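PDB 2I5G: amidohydrolase from Pseudomonas aeruginosa, which probably acts as a metal-dependent dipeptidase of peptidase family M19, hydrolysing the peptide bond of dipeptides. Local coordinates for residues C119-N124 with T128-R133; L262-D265 with R270-T273; P291-T296 with K309-N314; V239-I244 with P303-R308. The protein carries 2 engineered substitutions. One frame throughout, in Å; residues are numbered along the deposited sequence.

Interaction 1: residues C119-N124 with T128-R133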
loop_
_atom_site.group_PDB
_atom_site.type_symbol
_atom_site.label_atom_id
_atom_site.label_comp_id
_atom_site.label_asym_id
_atom_site.label_seq_id
_atom_site.Cartn_x
_atom_site.Cartn_y
_atom_site.Cartn_z
ATOM N N CYS A 119 4.495 -2.445 9.515
ATOM C CA CYS A 119 3.751 -1.271 9.096
ATOM C C CYS A 119 4.038 -0.116 10.032
ATOM O O CYS A 119 4.698 -0.290 11.059
ATOM C CB CYS A 119 2.253 -1.570 9.124
ATOM S SG CYS A 119 1.764 -3.082 8.249
ATOM N N TYR A 120 3.533 1.063 9.676
ATOM C CA TYR A 120 3.716 2.246 10.502
ATOM C C TYR A 120 2.443 3.079 10.608
ATOM O O TYR A 120 2.167 3.915 9.751
ATOM C CB TYR A 120 4.841 3.127 9.954
ATOM C CG TYR A 120 5.280 4.173 10.953
ATOM C CD1 TYR A 120 6.082 3.824 12.046
ATOM C CD2 TYR A 120 4.837 5.491 10.853
ATOM C CE1 TYR A 120 6.428 4.758 13.017
ATOM C CE2 TYR A 120 5.173 6.435 11.820
ATOM C CZ TYR A 120 5.969 6.062 12.902
ATOM O OH TYR A 120 6.295 6.987 13.878
ATOM N N ASN A 121 1.669 2.829 11.660
ATOM C CA ASN A 121 0.432 3.561 11.938
ATOM C C ASN A 121 -0.740 3.367 10.984
ATOM O O ASN A 121 -1.867 3.153 11.430
ATOM C CB ASN A 121 0.720 5.062 12.042
ATOM C CG ASN A 121 1.830 5.375 13.021
ATOM O OD1 ASN A 121 2.278 4.502 13.778
ATOM N ND2 ASN A 121 2.284 6.632 13.021
ATOM N N THR A 122 -0.487 3.453 9.681
ATOM C CA THR A 122 -1.553 3.318 8.692
ATOM C C THR A 122 -1.376 2.149 7.719
ATOM O O THR A 122 -0.407 1.396 7.807
ATOM C CB THR A 122 -1.698 4.614 7.890
ATOM O OG1 THR A 122 -0.403 5.052 7.471
ATOM C CG2 THR A 122 -2.345 5.695 8.737
ATOM N N GLN A 123 -2.309 2.008 6.784
ATOM C CA GLN A 123 -2.255 0.913 5.820
ATOM C C GLN A 123 -1.024 0.911 4.912
ATOM O O GLN A 123 -0.628 1.937 4.362
ATOM C CB GLN A 123 -3.530 0.889 4.975
ATOM C CG GLN A 123 -3.627 -0.290 4.026
ATOM C CD GLN A 123 -5.033 -0.481 3.482
ATOM O OE1 GLN A 123 -5.965 -0.775 4.233
ATOM N NE2 GLN A 123 -5.194 -0.310 2.171
ATOM N N ASN A 124 -0.449 -0.280 4.766
ATOM C CA ASN A 124 0.750 -0.548 3.970
ATOM C C ASN A 124 0.337 -1.369 2.754
ATOM O O ASN A 124 -0.840 -1.424 2.401
ATOM C CB ASN A 124 1.709 -1.400 4.807
ATOM C CG ASN A 124 3.088 -0.823 4.879
ATOM O OD1 ASN A 124 3.952 -1.334 5.596
ATOM N ND2 ASN A 124 3.314 0.252 4.136
ATOM N N THR A 128 -1.680 -3.245 8.001
ATOM C CA THR A 128 -2.166 -1.933 8.388
ATOM C C THR A 128 -1.733 -1.585 9.819
ATOM O O THR A 128 -1.695 -2.449 10.699
ATOM C CB THR A 128 -3.713 -1.856 8.213
ATOM O OG1 THR A 128 -4.230 -0.683 8.856
ATOM C CG2 THR A 128 -4.365 -3.082 8.786
ATOM N N GLY A 129 -1.390 -0.314 10.027
ATOM C CA GLY A 129 -0.927 0.166 11.318
ATOM C C GLY A 129 -1.922 0.179 12.462
ATOM O O GLY A 129 -3.055 -0.273 12.324
ATOM N N CYS A 130 -1.496 0.733 13.592
ATOM C CA CYS A 130 -2.332 0.767 14.783
ATOM C C CYS A 130 -3.226 1.991 14.988
ATOM O O CYS A 130 -3.907 2.086 16.007
ATOM C CB CYS A 130 -1.459 0.563 16.028
ATOM S SG CYS A 130 -0.213 1.845 16.280
ATOM N N TYR A 131 -3.245 2.920 14.043
ATOM C CA TYR A 131 -4.094 4.097 14.211
ATOM C C TYR A 131 -5.276 4.140 13.256
ATOM O O TYR A 131 -5.877 5.193 13.063
ATOM C CB TYR A 131 -3.287 5.380 14.027
ATOM C CG TYR A 131 -2.313 5.674 15.138
ATOM C CD1 TYR A 131 -1.047 5.092 15.153
ATOM C CD2 TYR A 131 -2.647 6.562 16.165
ATOM C CE1 TYR A 131 -0.130 5.390 16.159
ATOM C CE2 TYR A 131 -1.734 6.866 17.180
ATOM C CZ TYR A 131 -0.477 6.275 17.168
ATOM O OH TYR A 131 0.430 6.553 18.171
ATOM N N GLU A 132 -5.626 3.000 12.677
ATOM C CA GLU A 132 -6.717 2.950 11.713
ATOM C C GLU A 132 -7.325 1.552 11.659
ATOM O O GLU A 132 -6.716 0.588 12.118
ATOM C CB GLU A 132 -6.157 3.333 10.341
ATOM C CG GLU A 132 -7.140 3.355 9.192
ATOM C CD GLU A 132 -6.471 3.739 7.875
ATOM O OE1 GLU A 132 -7.189 4.175 6.955
ATOM O OE2 GLU A 132 -5.231 3.603 7.754
ATOM N N ARG A 133 -8.533 1.455 11.108
ATOM C CA ARG A 133 -9.218 0.175 10.955
ATOM C C ARG A 133 -8.178 -0.796 10.381
ATOM O O ARG A 133 -7.595 -0.538 9.330
ATOM C CB ARG A 133 -10.388 0.342 9.983
ATOM C CG ARG A 133 -11.236 -0.898 9.770
ATOM C CD ARG A 133 -11.837 -0.900 8.362
ATOM N NE ARG A 133 -12.625 0.299 8.079
ATOM C CZ ARG A 133 -12.925 0.730 6.856
ATOM N NH1 ARG A 133 -12.507 0.069 5.788
ATOM N NH2 ARG A 133 -13.641 1.832 6.699
#
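Tyr-131 and Asn-121 are joined by a good backbone hydrogen bond. Tyr-131 N donates to Asn-121 O at 3.0 Å, with an N-H...O angle of 161°. The donor lies in the carbonyl plane, on a lone pair. The same oxygen also receives a C-H...O contact from Gly-129 CA at 3.1 Å. Two weaker bonds follow. Gly-129 N reaches Thr-122 O at 3.0 Å, but the bond is bent and weak. Gln-123 N points to Glu-132 OE2 at 3.5 Å, also weak. The extended side chain of Glu-132 brings its carboxylate to Thr-122 and Gln-123. OE2 lies beside Thr-122 CB, while OE1 accepts from Gly-139 N of the second subunit.

Asn-121 sits in a classic gamma turn, closed by Thr-122 N bonding to Tyr-120 O at 2.7 Å. Its side chain runs alongside that of Tyr-131, both pointing the same way. Asn-121 CB and CG rest against Tyr-131 CD1, each at 3.6 Å, with the amide and ring planes 65° apart. The amide OD1 also takes a weak bond from His-159. At the other end, Cys-119 SG packs on the backbone at Thr-128 N, 3.5 Å away. Its SG lies beside its own backbone N (chi1 -51°), which turns the sulfur to this side.

Both segments belong to the loop between strand 113-117 and helix 139-151. It is a beta-alpha loop of the TIM-barrel fold, folded back on itself and built into the subunit interface.

Interaction 2: residues L262-D265 with R270-T273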
loop_
_atom_site.group_PDB
_atom_site.type_symbol
_atom_site.label_atom_id
_atom_site.label_comp_id
_atom_site.label_asym_id
_atom_site.label_seq_id
_atom_site.Cartn_x
_atom_site.Cartn_y
_atom_site.Cartn_z
ATOM N N LEU A 262 6.218 12.597 12.183
ATOM C CA LEU A 262 5.859 11.306 12.724
ATOM C C LEU A 262 4.349 11.229 12.979
ATOM O O LEU A 262 3.770 10.150 12.962
ATOM C CB LEU A 262 6.624 11.078 14.034
ATOM C CG LEU A 262 7.754 10.039 14.103
ATOM C CD1 LEU A 262 8.675 10.144 12.915
ATOM C CD2 LEU A 262 8.531 10.240 15.394
ATOM N N THR A 263 3.702 12.371 13.192
ATOM C CA THR A 263 2.273 12.364 13.496
ATOM C C THR A 263 1.265 12.560 12.361
ATOM O O THR A 263 0.052 12.442 12.581
ATOM C CB THR A 263 1.963 13.372 14.606
ATOM O OG1 THR A 263 2.534 14.642 14.272
ATOM C CG2 THR A 263 2.538 12.884 15.928
ATOM N N HIS A 264 1.744 12.860 11.159
ATOM C CA HIS A 264 0.840 13.021 10.024
ATOM C C HIS A 264 1.063 11.847 9.075
ATOM O O HIS A 264 2.204 11.459 8.827
ATOM C CB HIS A 264 1.103 14.341 9.294
ATOM C CG HIS A 264 0.700 15.558 10.069
ATOM N ND1 HIS A 264 1.410 16.020 11.157
ATOM C CD2 HIS A 264 -0.348 16.402 9.919
ATOM C CE1 HIS A 264 0.815 17.096 11.644
ATOM N NE2 HIS A 264 -0.254 17.349 10.910
ATOM N N ASP A 265 -0.018 11.272 8.556
ATOM C CA ASP A 265 0.103 10.134 7.642
ATOM C C ASP A 265 1.052 10.457 6.481
ATOM O O ASP A 265 0.960 11.526 5.874
ATOM C CB ASP A 265 -1.278 9.743 7.095
ATOM C CG ASP A 265 -1.244 8.453 6.279
ATOM O OD1 ASP A 265 -0.800 7.424 6.826
ATOM O OD2 ASP A 265 -1.666 8.465 5.098
ATOM N N ARG A 270 -3.010 13.932 6.642
ATOM C CA ARG A 270 -3.860 14.154 7.805
ATOM C C ARG A 270 -3.194 13.838 9.145
ATOM O O ARG A 270 -2.291 13.011 9.236
ATOM C CB ARG A 270 -5.142 13.334 7.667
ATOM C CG ARG A 270 -4.893 11.852 7.681
ATOM C CD ARG A 270 -6.136 11.048 7.342
ATOM N NE ARG A 270 -5.836 9.624 7.419
ATOM C CZ ARG A 270 -4.941 9.018 6.650
ATOM N NH1 ARG A 270 -4.274 9.717 5.741
ATOM N NH2 ARG A 270 -4.686 7.725 6.818
ATOM N N ARG A 271 -3.653 14.508 10.190
ATOM C CA ARG A 271 -3.113 14.298 11.520
ATOM C C ARG A 271 -3.618 12.973 12.079
ATOM O O ARG A 271 -4.825 12.766 12.202
ATOM C CB ARG A 271 -3.531 15.451 12.437
ATOM C CG ARG A 271 -3.001 15.346 13.854
ATOM C CD ARG A 271 -2.528 16.696 14.348
ATOM N NE ARG A 271 -1.316 16.545 15.144
ATOM C CZ ARG A 271 -0.349 17.454 15.217
ATOM N NH1 ARG A 271 -0.452 18.588 14.536
ATOM N NH2 ARG A 271 0.727 17.222 15.964
ATOM N N LEU A 272 -2.691 12.080 12.411
ATOM C CA LEU A 272 -3.040 10.776 12.964
ATOM C C LEU A 272 -3.153 10.836 14.483
ATOM O O LEU A 272 -3.920 10.095 15.088
ATOM C CB LEU A 272 -1.976 9.741 12.588
ATOM C CG LEU A 272 -1.788 9.489 11.094
ATOM C CD1 LEU A 272 -0.625 8.543 10.853
ATOM C CD2 LEU A 272 -3.083 8.930 10.534
ATOM N N THR A 273 -2.381 11.722 15.097
ATOM C CA THR A 273 -2.393 11.848 16.548
ATOM C C THR A 273 -1.624 13.086 16.988
ATOM O O THR A 273 -1.095 13.835 16.165
ATOM C CB THR A 273 -1.737 10.610 17.214
ATOM O OG1 THR A 273 -2.039 10.595 18.612
ATOM C CG2 THR A 273 -0.221 10.654 17.046
#
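Thr-263 and Leu-272, with Asp-265 and Arg-270, supply the backbone bonds. Leu-272 N donates to Thr-263 O at 2.8 Å, and Asp-265 N to Arg-270 O at 2.9 Å. The two bonds flank His-264 and Arg-271, which form a non-hydrogen-bonded antiparallel pair. A C-H...O contact from His-264 CA to Arg-270 O adds to them.

The charged contact is a salt bridge from Arg-270 NH1 to Asp-265 OD2, 3.0 Å long. The two side chains run side by side. The arginine meets the oxygen from above the carboxylate plane, 52° out of it. Each partner is held elsewhere too: Asp-265 OD1 bonds to Thr-122 OG1, and Arg-270 NH1 bridges to Glu-143 of the second subunit.

In the fold, this is a single antiparallel bridge where the chain leaves helix 256-263 and doubles back. It lies in the long irregular region between that helix and helix 291-299.

The flat groups meet at His-264, whose ND1 is hydrogen-bonded to Glu-260 O. Its CE1 stands over one face of the Arg-271 guanidinium, 3.5 Å from NH1, with the planes 61° apart. Arg-271 CA makes an off-centre CH-pi contact with the same ring. Bends in the arginine chain return NE to Thr-273 O at 2.9 Å, within the guanidinium plane, while NH2 bridges to Glu-260.

Among the apolar contacts, Leu-272 CD2 packs 4.0 Å from Asp-265 CB. Thr-263 CG2 meets Thr-273 CG2 at 3.7 Å, the side chains crossing at about a right angle.

Interaction 3: residues P291-T296 with K309-N314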
loop_
_atom_site.group_PDB
_atom_site.type_symbol
_atom_site.label_atom_id
_atom_site.label_comp_id
_atom_site.label_asym_id
_atom_site.label_seq_id
_atom_site.Cartn_x
_atom_site.Cartn_y
_atom_site.Cartn_z
ATOM N N PRO A 291 22.773 3.634 32.336
ATOM C CA PRO A 291 23.132 2.932 33.576
ATOM C C PRO A 291 22.216 3.110 34.792
ATOM O O PRO A 291 22.291 2.327 35.735
ATOM C CB PRO A 291 24.570 3.397 33.845
ATOM C CG PRO A 291 24.691 4.673 33.078
ATOM C CD PRO A 291 23.921 4.399 31.820
ATOM N N ASN A 292 21.349 4.117 34.782
ATOM C CA ASN A 292 20.443 4.321 35.909
ATOM C C ASN A 292 19.326 3.287 35.891
ATOM O O ASN A 292 18.629 3.086 36.889
ATOM C CB ASN A 292 19.817 5.709 35.854
ATOM C CG ASN A 292 20.840 6.807 35.925
ATOM O OD1 ASN A 292 20.506 7.984 35.821
ATOM N ND2 ASN A 292 22.097 6.433 36.101
ATOM N N LEU A 293 19.155 2.639 34.743
ATOM C CA LEU A 293 18.122 1.631 34.578
ATOM C C LEU A 293 18.586 0.301 35.164
ATOM O O LEU A 293 17.783 -0.496 35.651
ATOM C CB LEU A 293 17.783 1.492 33.093
ATOM C CG LEU A 293 16.569 0.643 32.716
ATOM C CD1 LEU A 293 15.388 0.963 33.620
ATOM C CD2 LEU A 293 16.225 0.907 31.263
ATOM N N THR A 294 19.890 0.063 35.116
ATOM C CA THR A 294 20.455 -1.159 35.670
ATOM C C THR A 294 20.401 -1.023 37.183
ATOM O O THR A 294 19.966 -1.932 37.889
ATOM C CB THR A 294 21.918 -1.350 35.217
ATOM O OG1 THR A 294 21.944 -1.616 33.808
ATOM C CG2 THR A 294 22.571 -2.511 35.956
ATOM N N GLU A 295 20.841 0.129 37.674
ATOM C CA GLU A 295 20.840 0.404 39.102
ATOM C C GLU A 295 19.421 0.361 39.667
ATOM O O GLU A 295 19.190 -0.213 40.731
ATOM C CB GLU A 295 21.471 1.774 39.366
ATOM C CG GLU A 295 21.264 2.305 40.780
ATOM C CD GLU A 295 22.005 3.610 41.038
ATOM O OE1 GLU A 295 22.046 4.469 40.128
ATOM O OE2 GLU A 295 22.537 3.784 42.159
ATOM N N THR A 296 18.472 0.959 38.953
ATOM C CA THR A 296 17.085 0.981 39.409
ATOM C C THR A 296 16.495 -0.419 39.498
ATOM O O THR A 296 16.185 -0.896 40.586
ATOM C CB THR A 296 16.202 1.866 38.494
ATOM O OG1 THR A 296 16.579 3.241 38.651
ATOM C CG2 THR A 296 14.731 1.715 38.857
ATOM N N LYS A 309 19.636 -10.141 31.681
ATOM C CA LYS A 309 18.652 -10.490 30.661
ATOM C C LYS A 309 17.999 -9.256 30.068
ATOM O O LYS A 309 18.198 -8.934 28.899
ATOM C CB LYS A 309 17.543 -11.363 31.252
ATOM C CG LYS A 309 18.007 -12.552 32.057
ATOM C CD LYS A 309 18.757 -13.533 31.196
ATOM C CE LYS A 309 18.689 -14.915 31.814
ATOM N NZ LYS A 309 17.273 -15.332 32.033
ATOM N N VAL A 310 17.213 -8.574 30.892
ATOM C CA VAL A 310 16.486 -7.392 30.468
ATOM C C VAL A 310 17.357 -6.313 29.850
ATOM O O VAL A 310 16.911 -5.600 28.957
ATOM C CB VAL A 310 15.696 -6.783 31.641
ATOM C CG1 VAL A 310 14.876 -5.605 31.152
ATOM C CG2 VAL A 310 14.787 -7.837 32.256
HETATM N N MSE A 311 18.598 -6.190 30.297
HETATM C CA MSE A 311 19.450 -5.150 29.738
HETATM C C MSE A 311 20.045 -5.472 28.372
HETATM O O MSE A 311 20.469 -4.559 27.657
HETATM C CB MSE A 311 20.565 -4.769 30.724
HETATM C CG MSE A 311 20.063 -4.079 31.992
HETATM SE SE MSE A 311 18.816 -2.613 31.659
HETATM C CE MSE A 311 20.015 -1.352 30.820
ATOM N N GLY A 312 20.069 -6.749 27.991
ATOM C CA GLY A 312 20.628 -7.078 26.692
ATOM C C GLY A 312 20.727 -8.537 26.292
ATOM O O GLY A 312 20.412 -8.884 25.154
ATOM N N GLU A 313 21.171 -9.397 27.204
ATOM C CA GLU A 313 21.305 -10.818 26.891
ATOM C C GLU A 313 20.117 -11.395 26.130
ATOM O O GLU A 313 20.302 -12.140 25.173
ATOM C CB GLU A 313 21.534 -11.625 28.169
ATOM C CG GLU A 313 22.880 -11.361 28.821
ATOM C CD GLU A 313 23.202 -12.350 29.927
ATOM O OE1 GLU A 313 24.332 -12.288 30.467
ATOM O OE2 GLU A 313 22.328 -13.186 30.256
ATOM N N ASN A 314 18.904 -11.054 26.549
ATOM C CA ASN A 314 17.711 -11.556 25.884
ATOM C C ASN A 314 17.630 -11.111 24.419
ATOM O O ASN A 314 17.242 -11.891 23.546
ATOM C CB ASN A 314 16.452 -11.113 26.641
ATOM C CG ASN A 314 16.169 -11.974 27.875
ATOM O OD1 ASN A 314 16.982 -12.816 28.265
ATOM N ND2 ASN A 314 15.013 -11.757 28.492
#
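Met-311, a selenomethionine, reaches Leu-293 and Thr-294 through a bent side chain. Its CG stands anti to the carbonyl carbon (chi1 -67°), and further bends at chi2 and chi3 bring the selenium to Leu-293 and the methyl to Thr-294. Thr-294 has OG1 anti to its carbonyl carbon (chi1 -68°), which puts the hydroxyl against the selenomethionine.

The touching atoms are few. Leu-293 CG lies 4.1 Å from Met-311 SE, an apolar contact between obliquely set side chains. Thr-294 OG1 is 3.6 Å from both Met-311 CG and Met-311 CE. This hydroxyl is therefore lined by the selenomethionine chain on this side, and it is hydrogen-bonded to His-7 ND1.

The contact joins the two C-terminal helices, 291-299 and 304-323, of the TIM-barrel chain. Met-311 is one link between them, and Val-307 also packs on Thr-294 and Leu-298. The backbone of Met-311 is also bonded to Ile-13 at the start of strand 13-17. Leu-293 in turn packs on helix 225-239 and on Ile-246 of strand 244-246.

The helix carrying Met-311 is irregular here. A wider pi-type turn runs from Lys-309 to Glu-313. Lys-309 O accepts from Gly-312 N at 3.0 Å and from Asn-314 N at 3.2 Å, and the two donors come from opposite faces of its plane. The other helix is tied by Thr-296, whose OG1 donates to Asn-292 O at 2.7 Å, joining Thr-296 N on that oxygen.

Interaction 4: residues V239-I244 with P303-R308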
loop_
_atom_site.group_PDB
_atom_site.type_symbol
_atom_site.label_atom_id
_atom_site.label_comp_id
_atom_site.label_asym_id
_atom_site.label_seq_id
_atom_site.Cartn_x
_atom_site.Cartn_y
_atom_site.Cartn_z
ATOM N N VAL A 239 5.020 -11.898 30.063
ATOM C CA VAL A 239 5.986 -12.406 29.089
ATOM C C VAL A 239 7.023 -13.407 29.631
ATOM O O VAL A 239 7.378 -14.374 28.957
ATOM C CB VAL A 239 6.739 -11.207 28.429
ATOM C CG1 VAL A 239 7.971 -11.690 27.683
ATOM C CG2 VAL A 239 5.803 -10.466 27.491
ATOM N N GLY A 240 7.517 -13.173 30.840
ATOM C CA GLY A 240 8.522 -14.063 31.395
ATOM C C GLY A 240 9.907 -13.455 31.250
ATOM O O GLY A 240 10.109 -12.566 30.419
ATOM N N GLU A 241 10.872 -13.941 32.027
ATOM C CA GLU A 241 12.215 -13.380 31.979
ATOM C C GLU A 241 13.052 -13.689 30.756
ATOM O O GLU A 241 14.169 -13.198 30.644
ATOM C CB GLU A 241 13.005 -13.766 33.227
ATOM C CG GLU A 241 13.098 -15.246 33.490
ATOM C CD GLU A 241 14.016 -15.550 34.653
ATOM O OE1 GLU A 241 15.246 -15.479 34.465
ATOM O OE2 GLU A 241 13.509 -15.842 35.758
ATOM N N ASP A 242 12.531 -14.483 29.833
ATOM C CA ASP A 242 13.304 -14.808 28.641
ATOM C C ASP A 242 12.842 -14.092 27.372
ATOM O O ASP A 242 13.535 -14.122 26.357
ATOM C CB ASP A 242 13.303 -16.319 28.420
ATOM C CG ASP A 242 14.230 -17.051 29.380
ATOM O OD1 ASP A 242 14.160 -18.298 29.435
ATOM O OD2 ASP A 242 15.036 -16.385 30.068
ATOM N N ALA A 243 11.689 -13.431 27.433
ATOM C CA ALA A 243 11.162 -12.732 26.266
ATOM C C ALA A 243 10.977 -11.221 26.457
ATOM O O ALA A 243 10.151 -10.602 25.780
ATOM C CB ALA A 243 9.845 -13.359 25.861
ATOM N N ILE A 244 11.750 -10.627 27.363
ATOM C CA ILE A 244 11.634 -9.200 27.634
ATOM C C ILE A 244 12.965 -8.462 27.479
ATOM O O ILE A 244 14.022 -8.997 27.789
ATOM C CB ILE A 244 11.084 -8.964 29.056
ATOM C CG1 ILE A 244 10.764 -7.490 29.258
ATOM C CG2 ILE A 244 12.104 -9.417 30.095
ATOM C CD1 ILE A 244 10.238 -7.177 30.634
ATOM N N PRO A 303 16.953 -9.773 40.701
ATOM C CA PRO A 303 18.310 -10.313 40.882
ATOM C C PRO A 303 19.231 -10.021 39.693
ATOM O O PRO A 303 18.763 -9.740 38.592
ATOM C CB PRO A 303 18.067 -11.808 41.086
ATOM C CG PRO A 303 16.787 -12.050 40.333
ATOM C CD PRO A 303 15.951 -10.851 40.712
ATOM N N GLU A 304 20.540 -10.098 39.924
ATOM C CA GLU A 304 21.533 -9.812 38.887
ATOM C C GLU A 304 21.282 -10.529 37.564
ATOM O O GLU A 304 21.251 -9.900 36.507
ATOM C CB GLU A 304 22.948 -10.163 39.375
ATOM C CG GLU A 304 24.051 -9.456 38.586
ATOM C CD GLU A 304 25.449 -10.018 38.834
ATOM O OE1 GLU A 304 25.811 -11.031 38.198
ATOM O OE2 GLU A 304 26.191 -9.447 39.664
ATOM N N ARG A 305 21.104 -11.845 37.634
ATOM C CA ARG A 305 20.897 -12.678 36.452
ATOM C C ARG A 305 19.761 -12.203 35.557
ATOM O O ARG A 305 19.910 -12.153 34.336
ATOM C CB ARG A 305 20.654 -14.124 36.882
ATOM C CG ARG A 305 20.917 -15.169 35.808
ATOM C CD ARG A 305 19.674 -16.005 35.588
ATOM N NE ARG A 305 18.890 -16.092 36.815
ATOM C CZ ARG A 305 17.601 -16.402 36.851
ATOM N NH1 ARG A 305 16.955 -16.660 35.724
ATOM N NH2 ARG A 305 16.950 -16.427 38.010
ATOM N N VAL A 306 18.624 -11.865 36.158
ATOM C CA VAL A 306 17.490 -11.387 35.383
ATOM C C VAL A 306 17.858 -10.041 34.770
ATOM O O VAL A 306 17.557 -9.778 33.612
ATOM C CB VAL A 306 16.223 -11.218 36.258
ATOM C CG1 VAL A 306 15.067 -10.696 35.400
ATOM C CG2 VAL A 306 15.842 -12.547 36.898
ATOM N N VAL A 307 18.508 -9.185 35.548
ATOM C CA VAL A 307 18.914 -7.878 35.044
ATOM C C VAL A 307 19.759 -8.018 33.774
ATOM O O VAL A 307 19.502 -7.333 32.787
ATOM C CB VAL A 307 19.725 -7.090 36.103
ATOM C CG1 VAL A 307 20.191 -5.760 35.519
ATOM C CG2 VAL A 307 18.871 -6.856 37.344
ATOM N N ARG A 308 20.759 -8.899 33.792
ATOM C CA ARG A 308 21.603 -9.095 32.613
ATOM C C ARG A 308 20.668 -9.338 31.433
ATOM O O ARG A 308 20.875 -8.820 30.332
ATOM C CB ARG A 308 22.501 -10.329 32.759
ATOM C CG ARG A 308 23.022 -10.627 34.152
ATOM C CD ARG A 308 24.323 -9.917 34.479
ATOM N NE ARG A 308 25.347 -10.134 33.464
ATOM C CZ ARG A 308 26.644 -9.910 33.652
ATOM N NH1 ARG A 308 27.091 -9.474 34.821
ATOM N NH2 ARG A 308 27.497 -10.097 32.653
#
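Glu-241 OE1 is gripped by two cations of helix 304-323, Arg-305 NH1 and Lys-309 NZ. The salt bridge to Arg-305 is modelled at 2.4 Å between OE1 and NH1. That length is doubtful and should not be read as exact. Glu-241 OE2 is farther, 3.5 Å from Arg-305 NH1. The two side chains cross at about a right angle, yet the carboxylate and guanidinium planes are only 24° apart.

The glutamate chain is extended beyond CG and spans the gap from the turn to the helix. Arg-305 bends at chi2 and chi3 to bring its end round to meet it. Beside the ion pair, Val-306 CG2 packs 3.9 Å from Glu-241 OE1 and lies over one face of the guanidinium.

Glu-241 belongs to a type I turn, Gly-240 to Ala-243, that connects helix 225-239 to strand 244-246. Lys-309 also bridges to Asp-242.

Two acids of the turn thus face two bases of the helix. The pairing would largely balance charge, and would probably favour the ionised form of Glu-241. Across these two segments the tie is chiefly ionic; farther along the helix Asn-314 adds hydrogen bonds to Glu-241 O and Ile-244 O.

In the fold
The contacts form two groups on opposite sides of the chain's centre. Interactions 1 and 2 have centres 11 Å apart and touch through Thr-122 and Asp-265. Both also touch the second subunit, so this side contributes to the dimer interface. Interactions 3 and 4 have centres 9 Å apart and share helix 304-323, where Asn-314 bonds to the backbone of 239-244. Contacts of different groups have centres 31 to 35 Å apart. Along the chain interaction 1 comes first. Interaction 2 is nested inside the loop closed by interaction 4, whose segments alternate with those of interaction 3. The C-terminal helix is thus fastened to neighbouring parts of the barrel.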